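Local structure of NTD biosynthesis operon protein NtdA (Bacillus subtilis subsp. subtilis, 4K2M) at the interface of chains A and B. The protein catalyses the reversible, pyridoxal phosphate-dependent transfer of an amino group from glutamate to 3-dehydro-glucose 6-phosphate, giving kanosamine 6-phosphate on the way to neotrehalosadiamine. Numbering follows the deposited sequence. Chains: chain A/B, NTD biosynthesis operon protein NtdA.

Contacts 1 and 2 are two patches of the homodimer interface, their C-alpha centres about 35 Å apart, and they have no residue in common. Contact 1 is purely apolar and sets helix 80-93 of chain A against helix 80-93 and the 3-10 turn 94-96 of chain B. Contact 2 is mainly polar: loop segment 285-291 of chain B lies against helix 154-163 and residues 388-391 of chain A. B:Thr100 and B:Ser101, a few residues after contact 1, and B:Lys284 and B:Asn294, flanking contact 2, belong to one group lining the external aldimine pocket, so dimerisation probably contributes to forming the active site.

Contact 1: the interface of chains A and B. Residues chain A 83, 86-87, 90; chain B 87, 90-91, 94-95.
No aromatic ring or planar side chain takes part in this patch; the nearest thing to a flat group is the pyrrolidine ring of B:Pro95, whose ring nitrogen lies 4.3 Å from the methyl CG2 of A:Val83. The rest is aliphatic packing of helix 80-93 of chain A against helix 80-93 and the following 3-10 turn 94-96 of chain B, the two long helices running roughly antiparallel. B:Leu94 is the knob on the chain B side. Its CG stands anti to its carbonyl carbon (chi1 -70°), and methyl CD1 meets A:Leu87 CD2 at 3.7 Å and A:Ile86 CG2 at 3.9 Å. A:Leu87 and B:Leu94 lie alongside, pointing opposite ways, whereas A:Ile86 meets B:Leu94 at a slant and offers the methyl that is anti to its own backbone N. Nearer the backbone, the CB of B:Leu94 rests against both methyls of A:Val83, with CG1 at 4.0 Å.

B:Thr91 stands roughly perpendicular to A:Leu87, its hydroxyl oxygen OG1 lying 3.9 Å from A:Leu87 CD2. That hydroxyl is turned back to its own helix, donating to B:Leu87 O at 2.8 Å from above the carbonyl plane, so its hydrogen is satisfied without a polar partner across the interface. At the symmetric centre the side chains of A:Leu90 and B:Leu90 meet nearly perpendicularly, CD1 to CD1 being 3.7 Å. Their similar torsions (chi1 -65° and -67°) fit the two-fold relation.

No nitrogen or oxygen bonds across this patch, which joins the subunits by shape and burial of methyl groups. In the fold, helix 80-93 and the 3-10 turn 94-96 come shortly before the substrate-binding pair B:Thr100 and B:Ser101, and may steady the segment that leads to them.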
loop_
_atom_site.group_PDB
_atom_site.type_symbol
_atom_site.label_atom_id
_atom_site.label_comp_id
_atom_site.label_asym_id
_atom_site.label_seq_id
_atom_site.Cartn_x
_atom_site.Cartn_y
_atom_site.Cartn_z
ATOM N N VAL A 83 -11.280 -11.428 14.717
ATOM C CA VAL A 83 -12.283 -10.631 14.016
ATOM C C VAL A 83 -12.997 -9.733 15.010
ATOM O O VAL A 83 -13.226 -8.550 14.741
ATOM C CB VAL A 83 -13.288 -11.504 13.236
ATOM C CG1 VAL A 83 -14.448 -10.662 12.709
ATOM C CG2 VAL A 83 -12.588 -12.192 12.066
ATOM N N ILE A 86 -10.678 -6.926 16.084
ATOM C CA ILE A 86 -10.462 -5.969 14.993
ATOM C C ILE A 86 -11.678 -5.068 14.808
ATOM O O ILE A 86 -11.547 -3.852 14.671
ATOM C CB ILE A 86 -10.100 -6.694 13.679
ATOM C CG1 ILE A 86 -8.716 -7.346 13.796
ATOM C CG2 ILE A 86 -10.133 -5.738 12.496
ATOM C CD1 ILE A 86 -8.492 -8.470 12.770
ATOM N N LEU A 87 -12.866 -5.654 14.826
ATOM C CA LEU A 87 -14.090 -4.858 14.736
ATOM C C LEU A 87 -14.182 -3.859 15.885
ATOM O O LEU A 87 -14.652 -2.733 15.698
ATOM C CB LEU A 87 -15.321 -5.757 14.704
ATOM C CG LEU A 87 -15.537 -6.513 13.401
ATOM C CD1 LEU A 87 -16.642 -7.557 13.560
ATOM C CD2 LEU A 87 -15.898 -5.543 12.277
ATOM N N LEU A 90 -11.656 -0.978 15.212
ATOM C CA LEU A 90 -12.102 -0.185 14.070
ATOM C C LEU A 90 -13.296 0.682 14.446
ATOM O O LEU A 90 -13.523 1.735 13.856
ATOM C CB LEU A 90 -12.442 -1.080 12.880
ATOM C CG LEU A 90 -11.226 -1.824 12.317
ATOM C CD1 LEU A 90 -11.577 -2.558 11.029
ATOM C CD2 LEU A 90 -10.023 -0.877 12.108
ATOM N N LEU B 87 -18.449 -0.615 8.852
ATOM C CA LEU B 87 -18.461 -1.668 9.855
ATOM C C LEU B 87 -19.329 -2.835 9.393
ATOM O O LEU B 87 -18.966 -3.995 9.590
ATOM C CB LEU B 87 -18.926 -1.143 11.210
ATOM C CG LEU B 87 -17.947 -0.290 12.006
ATOM C CD1 LEU B 87 -18.645 0.389 13.191
ATOM C CD2 LEU B 87 -16.737 -1.107 12.498
ATOM N N LEU B 90 -17.370 -4.780 6.710
ATOM C CA LEU B 90 -16.203 -5.443 7.292
ATOM C C LEU B 90 -16.629 -6.634 8.134
ATOM O O LEU B 90 -15.880 -7.591 8.283
ATOM C CB LEU B 90 -15.346 -4.468 8.104
ATOM C CG LEU B 90 -14.672 -3.386 7.250
ATOM C CD1 LEU B 90 -13.730 -2.516 8.076
ATOM C CD2 LEU B 90 -13.924 -4.015 6.076
ATOM N N THR B 91 -17.841 -6.579 8.680
ATOM C CA THR B 91 -18.365 -7.722 9.418
ATOM C C THR B 91 -18.439 -8.952 8.511
ATOM O O THR B 91 -18.222 -10.080 8.966
ATOM C CB THR B 91 -19.711 -7.380 10.067
ATOM O OG1 THR B 91 -19.490 -6.340 11.027
ATOM C CG2 THR B 91 -20.288 -8.586 10.783
ATOM N N LEU B 94 -14.156 -9.515 6.897
ATOM C CA LEU B 94 -13.113 -10.018 7.791
ATOM C C LEU B 94 -13.058 -11.545 7.924
ATOM O O LEU B 94 -11.970 -12.115 7.855
ATOM C CB LEU B 94 -13.155 -9.329 9.162
ATOM C CG LEU B 94 -12.733 -7.864 9.149
ATOM C CD1 LEU B 94 -13.161 -7.149 10.440
ATOM C CD2 LEU B 94 -11.213 -7.733 8.954
ATOM N N PRO B 95 -14.215 -12.214 8.107
ATOM C CA PRO B 95 -14.166 -13.677 8.245
ATOM C C PRO B 95 -13.755 -14.410 6.977
ATOM O O PRO B 95 -13.392 -15.587 7.075
ATOM C CB PRO B 95 -15.616 -14.050 8.602
ATOM C CG PRO B 95 -16.223 -12.796 9.129
ATOM C CD PRO B 95 -15.580 -11.699 8.344
#

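Contact 2: the interface of chains A and B. Residues chain A 154, 157-158, 161, 388-391; chain B 285-291.
The ammonium nitrogen NZ of B:Lys287 is gripped by three oxygens, two from the partner subunit and one from its own loop. In this DegT/DnrJ/EryC1-family aminotransferase, a salt bridge joins NZ to the carboxylate OE2 of A:Glu157 at 2.8 Å, met from above the carboxylate plane. The amide oxygen OD1 of A:Asn158 accepts a second bond, also 2.8 Å from NZ, from above the plane of the amide carbonyl. Both side chains come tip to tip with the lysine, whose chain bends at chi3 (59°) to reach them. The third acceptor, B:Asn290 O, ties the lysine tip to the far end of its own loop. The nearby carboxylate would be expected to favour the charged lysine.

A:Gln388 stands roughly perpendicular to the lysine and, bent at chi2 (-78°), turns its amide to read the loop backbone. OE1 accepts from B:Lys287 N at 2.9 Å, the donor lying well above the carbonyl plane. NE2 donates almost straight (172°) to B:Asn285 O at 3.0 Å; this oxygen is in the amide plane of A:Gln388, although NE2 stands above the carbonyl plane of B:Asn285. Water 3 also bonds OE1 and bridges A:Lys389 N to B:Lys287 O. At the start of helix 154-163, water 1 links N and OG of A:Ser154 to B:Asn285 OD1.

On the apolar flank, A:Leu161 CB packs on B:Phe291 CB at 3.7 Å, and the carbonyl oxygen of A:Leu161 lies over one ring face, toward the rim. A:Thr390 OG1 reaches B:Asn290 O through water 2.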
loop_
_atom_site.group_PDB
_atom_site.type_symbol
_atom_site.label_atom_id
_atom_site.label_comp_id
_atom_site.label_asym_id
_atom_site.label_seq_id
_atom_site.Cartn_x
_atom_site.Cartn_y
_atom_site.Cartn_z
ATOM N N SER A 154 9.080 -13.818 -5.938
ATOM C CA SER A 154 9.574 -12.848 -6.922
ATOM C C SER A 154 9.766 -11.447 -6.345
ATOM O O SER A 154 10.465 -10.614 -6.923
ATOM C CB SER A 154 8.632 -12.778 -8.135
ATOM O OG SER A 154 8.610 -14.005 -8.836
ATOM N N GLU A 157 13.636 -10.234 -5.786
ATOM C CA GLU A 157 14.344 -9.761 -6.981
ATOM C C GLU A 157 13.681 -8.493 -7.526
ATOM O O GLU A 157 14.358 -7.601 -8.055
ATOM C CB GLU A 157 14.384 -10.860 -8.061
ATOM C CG GLU A 157 13.070 -11.053 -8.806
ATOM C CD GLU A 157 12.984 -12.356 -9.579
ATOM O OE1 GLU A 157 13.039 -13.432 -8.941
ATOM O OE2 GLU A 157 12.831 -12.301 -10.820
ATOM N N ASN A 158 12.361 -8.382 -7.384
ATOM C CA ASN A 158 11.686 -7.191 -7.908
ATOM C C ASN A 158 12.100 -5.937 -7.173
ATOM O O ASN A 158 12.247 -4.875 -7.772
ATOM C CB ASN A 158 10.161 -7.337 -7.855
ATOM C CG ASN A 158 9.621 -8.215 -8.962
ATOM O OD1 ASN A 158 10.242 -8.346 -10.025
ATOM N ND2 ASN A 158 8.480 -8.855 -8.708
ATOM N N LEU A 161 15.482 -5.011 -8.584
ATOM C CA LEU A 161 15.377 -4.485 -9.944
ATOM C C LEU A 161 14.681 -3.127 -9.992
ATOM O O LEU A 161 15.081 -2.244 -10.764
ATOM C CB LEU A 161 14.652 -5.493 -10.842
ATOM C CG LEU A 161 15.452 -6.760 -11.115
ATOM C CD1 LEU A 161 14.553 -7.848 -11.699
ATOM C CD2 LEU A 161 16.621 -6.473 -12.066
ATOM N N GLN A 388 12.914 -17.475 -15.144
ATOM C CA GLN A 388 11.710 -16.740 -15.513
ATOM C C GLN A 388 11.802 -16.325 -16.986
ATOM O O GLN A 388 12.877 -15.976 -17.477
ATOM C CB GLN A 388 11.538 -15.493 -14.631
ATOM C CG GLN A 388 11.213 -15.771 -13.158
ATOM C CD GLN A 388 9.755 -16.136 -12.915
ATOM O OE1 GLN A 388 8.982 -16.326 -13.861
ATOM N NE2 GLN A 388 9.362 -16.222 -11.633
ATOM N N LYS A 389 10.682 -16.349 -17.698
ATOM C CA LYS A 389 10.732 -16.054 -19.135
ATOM C C LYS A 389 10.525 -14.569 -19.403
ATOM O O LYS A 389 9.459 -14.134 -19.853
ATOM C CB LYS A 389 9.697 -16.903 -19.886
ATOM C CG LYS A 389 10.113 -18.377 -20.032
ATOM C CD LYS A 389 8.911 -19.277 -20.329
ATOM C CE LYS A 389 9.329 -20.646 -20.873
ATOM N NZ LYS A 389 10.045 -21.500 -19.879
ATOM N N THR A 390 11.560 -13.792 -19.118
ATOM C CA THR A 390 11.514 -12.347 -19.276
ATOM C C THR A 390 12.662 -11.926 -20.192
ATOM O O THR A 390 13.647 -12.653 -20.331
ATOM C CB THR A 390 11.691 -11.632 -17.911
ATOM O OG1 THR A 390 13.024 -11.858 -17.427
ATOM C CG2 THR A 390 10.694 -12.152 -16.890
ATOM N N PRO A 391 12.560 -10.739 -20.793
ATOM C CA PRO A 391 13.677 -10.285 -21.631
ATOM C C PRO A 391 14.996 -10.191 -20.843
ATOM O O PRO A 391 16.055 -10.585 -21.348
ATOM C CB PRO A 391 13.219 -8.904 -22.088
ATOM C CG PRO A 391 11.704 -9.013 -22.128
ATOM C CD PRO A 391 11.370 -9.873 -20.918
ATOM N N ASN B 285 3.311 -15.901 -9.857
ATOM C CA ASN B 285 4.662 -16.480 -9.794
ATOM C C ASN B 285 5.337 -16.673 -11.141
ATOM O O ASN B 285 6.493 -17.087 -11.198
ATOM C CB ASN B 285 4.699 -17.796 -8.995
ATOM C CG ASN B 285 4.313 -17.616 -7.558
ATOM O OD1 ASN B 285 4.839 -16.739 -6.874
ATOM N ND2 ASN B 285 3.376 -18.440 -7.082
ATOM N N LYS B 286 4.624 -16.378 -12.216
ATOM C CA LYS B 286 5.210 -16.494 -13.548
ATOM C C LYS B 286 5.424 -15.109 -14.123
ATOM O O LYS B 286 4.474 -14.461 -14.555
ATOM C CB LYS B 286 4.292 -17.305 -14.462
ATOM C CG LYS B 286 4.817 -17.448 -15.904
ATOM C CD LYS B 286 3.737 -18.064 -16.782
ATOM C CE LYS B 286 4.158 -18.104 -18.245
ATOM N NZ LYS B 286 3.032 -18.598 -19.092
ATOM N N LYS B 287 6.669 -14.646 -14.128
ATOM C CA LYS B 287 6.948 -13.299 -14.613
ATOM C C LYS B 287 7.007 -13.285 -16.132
ATOM O O LYS B 287 7.477 -14.240 -16.756
ATOM C CB LYS B 287 8.251 -12.767 -14.007
ATOM C CG LYS B 287 8.178 -12.577 -12.482
ATOM C CD LYS B 287 9.522 -12.113 -11.892
ATOM C CE LYS B 287 9.964 -10.800 -12.513
ATOM N NZ LYS B 287 11.165 -10.257 -11.808
ATOM N N VAL B 288 6.504 -12.206 -16.721
ATOM C CA VAL B 288 6.540 -12.045 -18.169
ATOM C C VAL B 288 7.213 -10.740 -18.573
ATOM O O VAL B 288 7.513 -10.544 -19.742
ATOM C CB VAL B 288 5.131 -12.135 -18.805
ATOM C CG1 VAL B 288 4.537 -13.544 -18.601
ATOM C CG2 VAL B 288 4.188 -11.075 -18.215
ATOM N N ILE B 289 7.411 -9.834 -17.618
ATOM C CA ILE B 289 8.256 -8.652 -17.831
ATOM C C ILE B 289 9.366 -8.646 -16.779
ATOM O O ILE B 289 9.303 -9.387 -15.791
ATOM C CB ILE B 289 7.456 -7.338 -17.777
ATOM C CG1 ILE B 289 6.814 -7.151 -16.400
ATOM C CG2 ILE B 289 6.395 -7.300 -18.885
ATOM C CD1 ILE B 289 6.102 -5.789 -16.215
ATOM N N ASN B 290 10.371 -7.808 -16.983
ATOM C CA ASN B 290 11.579 -7.854 -16.166
ATOM C C ASN B 290 11.334 -7.758 -14.667
ATOM O O ASN B 290 11.941 -8.488 -13.871
ATOM C CB ASN B 290 12.534 -6.755 -16.611
ATOM C CG ASN B 290 13.092 -7.018 -17.980
ATOM O OD1 ASN B 290 12.915 -8.116 -18.520
ATOM N ND2 ASN B 290 13.778 -6.032 -18.552
ATOM N N PHE B 291 10.450 -6.849 -14.287
ATOM C CA PHE B 291 10.112 -6.701 -12.882
ATOM C C PHE B 291 8.758 -6.026 -12.734
ATOM O O PHE B 291 8.195 -5.483 -13.702
ATOM C CB PHE B 291 11.215 -5.938 -12.121
ATOM C CG PHE B 291 11.236 -4.457 -12.405
ATOM C CD1 PHE B 291 10.481 -3.576 -11.632
ATOM C CD2 PHE B 291 12.001 -3.955 -13.442
ATOM C CE1 PHE B 291 10.485 -2.215 -11.901
ATOM C CE2 PHE B 291 12.018 -2.591 -13.717
ATOM C CZ PHE B 291 11.255 -1.721 -12.946
HETATM O O HOH W 1 7.399 -15.866 -7.226
HETATM O O HOH W 2 13.223 -10.926 -14.804
HETATM O O HOH W 3 8.232 -16.958 -16.407
#